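PDB 3JX8: putative lipoprotein from Parabacteroides distasonis ATCC 8503, which is of unknown function but is probably a lipid-anchored protein that may act in adhesion or lipid binding, with a solenoid like auto-transporter adhesin heads. Local coordinates for residues Ile7-Ile18 with Tyr44-Phe54; Cys202-Ile210 with Asn221-His229. All blocks are in the same frame, centred on the assembly; numbering follows the deposited sequence.

Contact 1 of 2, residues Ile7-Ile18 with Tyr44-Phe54; sequences IDGNGNPETREI and YLSVTIDENLF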
# COMPACT_ATOMS: atom_id res chain seq x y z
N ILE A 7 19.17 14.60 19.46
CA ILE A 7 20.57 14.95 19.69
C ILE A 7 21.04 15.80 18.52
O ILE A 7 21.00 15.38 17.37
CB ILE A 7 21.51 13.71 19.81
CG1 ILE A 7 20.87 12.58 20.65
CG2 ILE A 7 22.87 14.15 20.35
CD1 ILE A 7 20.81 12.81 22.16
N ASP A 8 21.45 17.03 18.81
CA ASP A 8 21.93 17.92 17.75
C ASP A 8 23.41 17.72 17.53
O ASP A 8 24.15 17.54 18.48
CB ASP A 8 21.63 19.36 18.09
CG ASP A 8 20.14 19.66 18.16
OD1 ASP A 8 19.38 19.15 17.32
OD2 ASP A 8 19.72 20.39 19.07
N GLY A 9 23.82 17.77 16.27
CA GLY A 9 25.23 17.73 15.92
C GLY A 9 25.94 18.94 16.45
O GLY A 9 25.43 20.04 16.35
N ASN A 10 27.12 18.74 17.04
CA ASN A 10 27.88 19.84 17.63
C ASN A 10 28.61 20.69 16.60
O ASN A 10 29.29 21.61 16.97
CB ASN A 10 28.83 19.35 18.73
CG ASN A 10 30.06 18.59 18.19
OD1 ASN A 10 30.21 18.32 17.00
ND2 ASN A 10 30.93 18.21 19.11
N GLY A 11 28.51 20.36 15.32
CA GLY A 11 29.08 21.19 14.27
C GLY A 11 30.55 20.93 14.02
O GLY A 11 31.18 21.66 13.29
N ASN A 12 31.10 19.88 14.61
CA ASN A 12 32.47 19.50 14.33
C ASN A 12 32.51 18.19 13.58
O ASN A 12 32.60 17.15 14.19
CB ASN A 12 33.21 19.39 15.64
CG ASN A 12 33.21 20.67 16.42
OD1 ASN A 12 33.00 21.76 15.87
ND2 ASN A 12 33.46 20.56 17.71
N PRO A 13 32.50 18.23 12.25
CA PRO A 13 32.46 16.97 11.51
C PRO A 13 33.71 16.12 11.64
O PRO A 13 34.82 16.64 11.50
CB PRO A 13 32.30 17.42 10.05
CG PRO A 13 32.12 18.90 10.09
CD PRO A 13 32.71 19.37 11.35
N GLU A 14 33.51 14.83 11.83
CA GLU A 14 34.59 13.85 11.92
C GLU A 14 34.35 12.72 10.93
O GLU A 14 33.24 12.23 10.80
CB GLU A 14 34.72 13.27 13.35
CG GLU A 14 35.69 12.10 13.45
CD GLU A 14 35.93 11.56 14.86
OE1 GLU A 14 35.34 12.07 15.87
OE2 GLU A 14 36.75 10.60 14.94
N THR A 15 35.41 12.30 10.25
CA THR A 15 35.38 11.17 9.36
C THR A 15 36.06 9.99 10.02
O THR A 15 37.17 10.10 10.56
CB THR A 15 36.08 11.49 8.06
OG1 THR A 15 35.34 12.54 7.41
CG2 THR A 15 36.18 10.29 7.16
N ARG A 16 35.39 8.85 9.97
CA ARG A 16 35.93 7.59 10.45
C ARG A 16 35.81 6.54 9.38
O ARG A 16 34.71 6.29 8.83
CB ARG A 16 35.17 7.11 11.68
CG ARG A 16 35.42 7.93 12.89
CD ARG A 16 34.73 7.38 14.10
NE ARG A 16 34.78 8.41 15.11
CZ ARG A 16 34.25 8.37 16.33
NH1 ARG A 16 33.61 7.31 16.78
NH2 ARG A 16 34.41 9.43 17.11
N GLU A 17 36.94 5.91 9.10
CA GLU A 17 36.95 4.71 8.30
C GLU A 17 36.70 3.55 9.22
O GLU A 17 37.42 3.38 10.19
CB GLU A 17 38.25 4.56 7.53
CG GLU A 17 38.38 5.63 6.44
CD GLU A 17 39.64 5.46 5.59
OE1 GLU A 17 40.53 4.66 5.98
OE2 GLU A 17 39.74 6.13 4.52
N ILE A 18 35.69 2.74 8.93
CA ILE A 18 35.29 1.65 9.82
C ILE A 18 35.61 0.31 9.16
O ILE A 18 35.24 0.05 8.02
CB ILE A 18 33.81 1.76 10.16
CG1 ILE A 18 33.54 3.12 10.82
CG2 ILE A 18 33.40 0.64 11.11
CD1 ILE A 18 32.13 3.59 10.73
N TYR A 44 34.78 -1.58 2.03
CA TYR A 44 35.20 -0.32 2.60
C TYR A 44 34.02 0.42 3.17
O TYR A 44 32.95 0.40 2.58
CB TYR A 44 35.83 0.54 1.50
CG TYR A 44 36.25 1.93 1.94
CD1 TYR A 44 37.44 2.13 2.63
CD2 TYR A 44 35.46 3.03 1.65
CE1 TYR A 44 37.82 3.39 3.02
CE2 TYR A 44 35.83 4.29 2.04
CZ TYR A 44 37.02 4.47 2.72
OH TYR A 44 37.39 5.73 3.10
N LEU A 45 34.22 1.06 4.32
CA LEU A 45 33.22 1.93 4.88
C LEU A 45 33.86 3.16 5.48
O LEU A 45 34.76 3.07 6.31
CB LEU A 45 32.41 1.24 5.97
CG LEU A 45 31.38 2.09 6.71
CD1 LEU A 45 30.30 2.72 5.77
CD2 LEU A 45 30.76 1.28 7.86
N SER A 46 33.31 4.30 5.12
CA SER A 46 33.66 5.56 5.72
C SER A 46 32.40 6.35 6.06
O SER A 46 31.49 6.42 5.25
CB SER A 46 34.53 6.35 4.73
OG SER A 46 34.63 7.71 5.12
N VAL A 47 32.37 6.97 7.24
CA VAL A 47 31.23 7.76 7.71
C VAL A 47 31.75 9.10 8.24
O VAL A 47 32.71 9.15 9.03
CB VAL A 47 30.47 7.06 8.87
CG1 VAL A 47 29.33 7.96 9.39
CG2 VAL A 47 29.96 5.69 8.44
N THR A 48 31.12 10.19 7.80
CA THR A 48 31.40 11.52 8.26
C THR A 48 30.14 12.08 8.92
O THR A 48 29.08 12.18 8.28
CB THR A 48 31.81 12.42 7.10
OG1 THR A 48 32.96 11.85 6.44
CG2 THR A 48 32.13 13.86 7.58
N ILE A 49 30.25 12.46 10.18
CA ILE A 49 29.12 13.05 10.91
C ILE A 49 29.69 13.91 12.04
O ILE A 49 30.87 13.75 12.42
CB ILE A 49 28.15 11.91 11.43
CG1 ILE A 49 26.75 12.47 11.76
CG2 ILE A 49 28.75 11.14 12.64
CD1 ILE A 49 25.68 11.39 11.90
N ASP A 50 28.88 14.82 12.57
CA ASP A 50 29.29 15.57 13.75
C ASP A 50 29.86 14.58 14.78
O ASP A 50 29.27 13.54 15.06
CB ASP A 50 28.12 16.36 14.35
CG ASP A 50 27.45 17.29 13.34
OD1 ASP A 50 26.82 16.77 12.41
OD2 ASP A 50 27.53 18.54 13.48
N GLU A 51 31.02 14.93 15.34
CA GLU A 51 31.79 14.01 16.17
C GLU A 51 30.95 13.45 17.32
O GLU A 51 31.11 12.29 17.71
CB GLU A 51 33.06 14.67 16.71
CG GLU A 51 32.79 15.82 17.66
CD GLU A 51 34.03 16.66 18.00
OE1 GLU A 51 35.19 16.19 17.83
OE2 GLU A 51 33.80 17.78 18.48
N ASN A 52 30.06 14.27 17.86
CA ASN A 52 29.25 13.83 18.99
C ASN A 52 28.19 12.77 18.64
O ASN A 52 27.78 12.01 19.49
CB ASN A 52 28.63 15.04 19.69
CG ASN A 52 27.66 15.79 18.81
OD1 ASN A 52 27.94 16.08 17.66
ND2 ASN A 52 26.50 16.12 19.37
N LEU A 53 27.80 12.67 17.38
CA LEU A 53 26.72 11.77 17.00
C LEU A 53 27.15 10.28 16.83
O LEU A 53 26.29 9.39 16.89
CB LEU A 53 26.04 12.31 15.74
CG LEU A 53 25.37 13.68 15.92
CD1 LEU A 53 24.63 14.12 14.63
CD2 LEU A 53 24.45 13.70 17.17
N PHE A 54 28.45 10.01 16.67
CA PHE A 54 28.92 8.61 16.55
C PHE A 54 28.50 7.74 17.73
O PHE A 54 28.22 6.59 17.57
CB PHE A 54 30.46 8.51 16.42
CG PHE A 54 30.98 8.83 15.04
CD1 PHE A 54 30.78 7.94 13.99
CD2 PHE A 54 31.67 9.99 14.79
CE1 PHE A 54 31.26 8.22 12.72
CE2 PHE A 54 32.16 10.26 13.51
CZ PHE A 54 31.94 9.38 12.48
O HOH W 1 36.63 0.38 5.79
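The guanidinium of Arg16 lies flat on one face of the Phe54 ring, planes 9° apart, with CZ 3.9 Å from the ring centroid in a cation-pi stack. Arg16 CD sits over that face, 8° off the ring normal, as a CH-pi contact, because the chain runs extended from CG to NE across the ring. Ile49 CG2 covers the opposite face, and Glu14 O approaches the ring edge. Arg16 grips the Glu14 carboxylate side-on in a salt bridge, Arg16 NE to Glu14 OE2 (3.0 Å) and NH2 to OE1, both oxygens met from above the carboxylate plane, which fixes the rotation of the stacked group. Beneath, strands 13-17 and 44-50 form an antiparallel ladder, their axes at 158°, in which Glu14-Ile49 and Arg16-Val47 are hydrogen-bonded pairs. On the other face of this ladder, Thr15 OG1 and Thr48 OG1 share a 2.7 Å hydrogen bond, and Tyr44 OH donates to Glu17 OE2 (2.8 Å). Beyond the ladder, the turn at Gly9-Asn12 is held by side chains. Glu51 OE2 accepts from Asn12 ND2 (2.9 Å) and Asn10 ND2 (3.0 Å), the latter on its anti lone pair. Asn52 bridges the backbone, ND2 giving to Asp8 O and OD1 receiving Asn10 N, while Asn10 OD1 closes an Asx turn on Asn12 N. Asp50 OD2 accepts from Gly11 N on its anti lone pair (2.8 Å) and is also hydrogen-bonded to Thr87 OG1.

Contact 2 of 2, residues Cys202-Ile210 with Asn221-His229; sequences CNIASSGEI and NIVGSGEIH. With SO4 (sulfate ion), chain N.
Asn203 and Asn221 lie side by side, amide planes 10° apart. In both, CG is anti to the carbonyl carbon, which brings Asn221 ND2 to 3.2 Å from Asn203 OD1 in a weak bond. Asn221 ND2 also donates to Asp219, and Asn203 ND2 to Glu201 and Asn183. On the inward face, Ile204 places CD1 3.8 Å from Ile228 CG1, and Cys202 CB meets Ile228 CD1, so packing spans the two arms of adjacent coils. Glu209 swings its CG anti to the backbone N (chi1 -151°); OE1 meets the edge of the His229 ring, near its plane, and accepts weakly from His229 NE2 at 3.1 Å. The carboxylate stands 86° from that ring, while His229 ND1 is hydrogen-bonded to Asn247 OD1. Glu209 OE2 and Glu227 OE1 come within 4.2 Å, bringing two like charges close together. At the bend, Ser207 OG bonds O2 of a sulfate ion, probably from the crystallisation liquor, at 3.1 Å; the ion is also hydrogen-bonded to Ser148 OG of the second subunit. Gly226 packs against the preceding bend, with its N bonded to Ser206 O and its CA 3.0 Å from Gly208 O. Strands 202-205 and 221-223 run parallel, axes 4.7 Å apart, and Glu209-Glu227 and Ile210-Ile228 continue the register past the bend. Parallel strands repeating at an 18-residue spacing, with like residues stacked, are characteristic of a beta-solenoid, consistent with the pectate-lyase-like clan.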
# COMPACT_ATOMS: atom_id res chain seq x y z
N CYS A 202 0.51 -3.76 -15.33
CA CYS A 202 0.29 -2.53 -14.57
C CYS A 202 -0.92 -2.70 -13.69
O CYS A 202 -2.02 -3.04 -14.15
CB CYS A 202 0.05 -1.38 -15.51
SG CYS A 202 1.48 -0.94 -16.47
N ASN A 203 -0.72 -2.49 -12.40
CA ASN A 203 -1.79 -2.59 -11.42
C ASN A 203 -1.85 -1.37 -10.58
O ASN A 203 -0.83 -0.98 -10.00
CB ASN A 203 -1.56 -3.77 -10.51
CG ASN A 203 -1.65 -5.09 -11.23
OD1 ASN A 203 -2.73 -5.52 -11.61
ND2 ASN A 203 -0.52 -5.74 -11.43
N ILE A 204 -3.06 -0.80 -10.47
CA ILE A 204 -3.35 0.34 -9.59
C ILE A 204 -4.52 0.06 -8.65
O ILE A 204 -5.60 -0.38 -9.06
CB ILE A 204 -3.71 1.61 -10.39
CG1 ILE A 204 -2.57 1.98 -11.36
CG2 ILE A 204 -3.99 2.80 -9.43
CD1 ILE A 204 -2.77 3.30 -12.08
N ALA A 205 -4.28 0.35 -7.37
CA ALA A 205 -5.30 0.36 -6.35
C ALA A 205 -5.42 1.80 -5.85
O ALA A 205 -4.48 2.39 -5.37
CB ALA A 205 -4.98 -0.63 -5.22
N SER A 206 -6.62 2.34 -5.99
CA SER A 206 -6.98 3.67 -5.58
C SER A 206 -6.65 4.71 -6.66
O SER A 206 -6.96 4.46 -7.83
CB SER A 206 -6.56 3.96 -4.12
OG SER A 206 -5.73 5.06 -3.97
N SER A 207 -6.07 5.86 -6.32
CA SER A 207 -6.05 7.03 -7.22
C SER A 207 -4.72 7.30 -7.92
O SER A 207 -4.57 8.32 -8.59
CB SER A 207 -6.42 8.28 -6.42
OG SER A 207 -5.50 8.44 -5.35
N GLY A 208 -3.78 6.39 -7.81
CA GLY A 208 -2.48 6.59 -8.42
C GLY A 208 -2.42 6.49 -9.93
O GLY A 208 -3.44 6.26 -10.60
N GLU A 209 -1.19 6.55 -10.45
CA GLU A 209 -0.93 6.68 -11.87
C GLU A 209 0.31 5.93 -12.33
O GLU A 209 1.33 5.92 -11.64
CB GLU A 209 -0.69 8.15 -12.14
CG GLU A 209 -1.05 8.61 -13.48
CD GLU A 209 -1.37 10.11 -13.50
OE1 GLU A 209 -0.65 10.83 -14.19
OE2 GLU A 209 -2.33 10.56 -12.81
N ILE A 210 0.21 5.33 -13.51
CA ILE A 210 1.34 4.67 -14.16
C ILE A 210 1.42 5.12 -15.61
O ILE A 210 0.40 5.14 -16.33
CB ILE A 210 1.21 3.14 -14.14
CG1 ILE A 210 1.06 2.63 -12.69
CG2 ILE A 210 2.41 2.46 -14.93
CD1 ILE A 210 0.84 1.07 -12.58
N ASN A 221 -4.57 -2.95 -15.31
CA ASN A 221 -5.58 -3.21 -14.28
C ASN A 221 -5.69 -2.05 -13.33
O ASN A 221 -4.67 -1.57 -12.78
CB ASN A 221 -5.22 -4.47 -13.48
CG ASN A 221 -5.03 -5.68 -14.38
OD1 ASN A 221 -5.99 -6.17 -14.97
ND2 ASN A 221 -3.79 -6.10 -14.57
N ILE A 222 -6.92 -1.59 -13.11
CA ILE A 222 -7.21 -0.50 -12.19
C ILE A 222 -8.42 -0.86 -11.35
O ILE A 222 -9.48 -1.28 -11.87
CB ILE A 222 -7.53 0.82 -12.93
CG1 ILE A 222 -6.43 1.18 -13.93
CG2 ILE A 222 -7.85 1.94 -11.90
CD1 ILE A 222 -6.74 2.36 -14.86
N VAL A 223 -8.23 -0.70 -10.05
CA VAL A 223 -9.30 -0.76 -9.08
C VAL A 223 -9.29 0.57 -8.35
O VAL A 223 -8.49 0.78 -7.43
CB VAL A 223 -9.12 -1.97 -8.12
CG1 VAL A 223 -10.22 -1.96 -7.02
CG2 VAL A 223 -9.13 -3.28 -8.93
N GLY A 224 -10.16 1.48 -8.76
CA GLY A 224 -10.22 2.83 -8.19
C GLY A 224 -10.33 3.93 -9.25
O GLY A 224 -10.82 3.69 -10.32
N SER A 225 -9.87 5.13 -8.94
CA SER A 225 -9.99 6.30 -9.82
C SER A 225 -8.70 6.59 -10.57
O SER A 225 -8.62 7.54 -11.34
CB SER A 225 -10.31 7.53 -8.98
OG SER A 225 -9.26 7.76 -8.01
N GLY A 226 -7.68 5.76 -10.35
CA GLY A 226 -6.40 5.92 -11.01
C GLY A 226 -6.38 5.78 -12.51
O GLY A 226 -7.41 5.50 -13.16
N GLU A 227 -5.19 5.99 -13.07
CA GLU A 227 -5.03 6.06 -14.53
C GLU A 227 -3.76 5.43 -15.03
O GLU A 227 -2.69 5.59 -14.40
CB GLU A 227 -5.01 7.52 -14.99
CG GLU A 227 -6.29 8.26 -14.66
CD GLU A 227 -6.27 9.73 -15.15
OE1 GLU A 227 -5.29 10.17 -15.71
OE2 GLU A 227 -7.24 10.46 -14.93
N ILE A 228 -3.90 4.72 -16.15
CA ILE A 228 -2.78 4.14 -16.87
C ILE A 228 -2.70 4.85 -18.24
O ILE A 228 -3.69 4.92 -18.99
CB ILE A 228 -2.89 2.62 -17.04
CG1 ILE A 228 -2.94 1.99 -15.65
CG2 ILE A 228 -1.71 2.08 -17.95
CD1 ILE A 228 -3.24 0.46 -15.60
N HIS A 229 -1.54 5.42 -18.52
CA HIS A 229 -1.26 6.05 -19.79
C HIS A 229 -0.22 5.17 -20.44
O HIS A 229 0.82 4.87 -19.83
CB HIS A 229 -0.66 7.44 -19.60
CG HIS A 229 -1.28 8.22 -18.49
ND1 HIS A 229 -2.55 8.74 -18.58
CD2 HIS A 229 -0.81 8.54 -17.26
CE1 HIS A 229 -2.84 9.36 -17.45
NE2 HIS A 229 -1.80 9.26 -16.63
S SO4 N . -8.71 7.83 -2.86
O1 SO4 N . -8.70 6.37 -3.14
O2 SO4 N . -7.29 8.28 -2.85
O3 SO4 N . -9.45 8.49 -3.96
O4 SO4 N . -9.36 8.09 -1.59
O HOH W 2 -6.47 9.92 -10.52

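Overall arrangement
From the N terminus, strand 6-8 leads through a turn into strand 13-17, and contact 1 closes when the chain returns as strand 44-50, after passing through strands 25-29 and 33-38. Strand 44-50 in turn pairs with 89-95, so the N-terminal edge is joined antiparallel to the strands from which the stacked coils begin. After strands 57-62 and 65-70 and then 89-95, the chain advances coil by coil, and contact 2 closes a much shorter loop, 202-210 with 221-229, between successive coils near the C terminus. The two loops are in series and neither crosses the other. The centres of contact 1 and contact 2 are about 44 Å apart, on opposite sides of the chain's centre. The nearest atoms of contact 1 and contact 2 are about 34 Å apart.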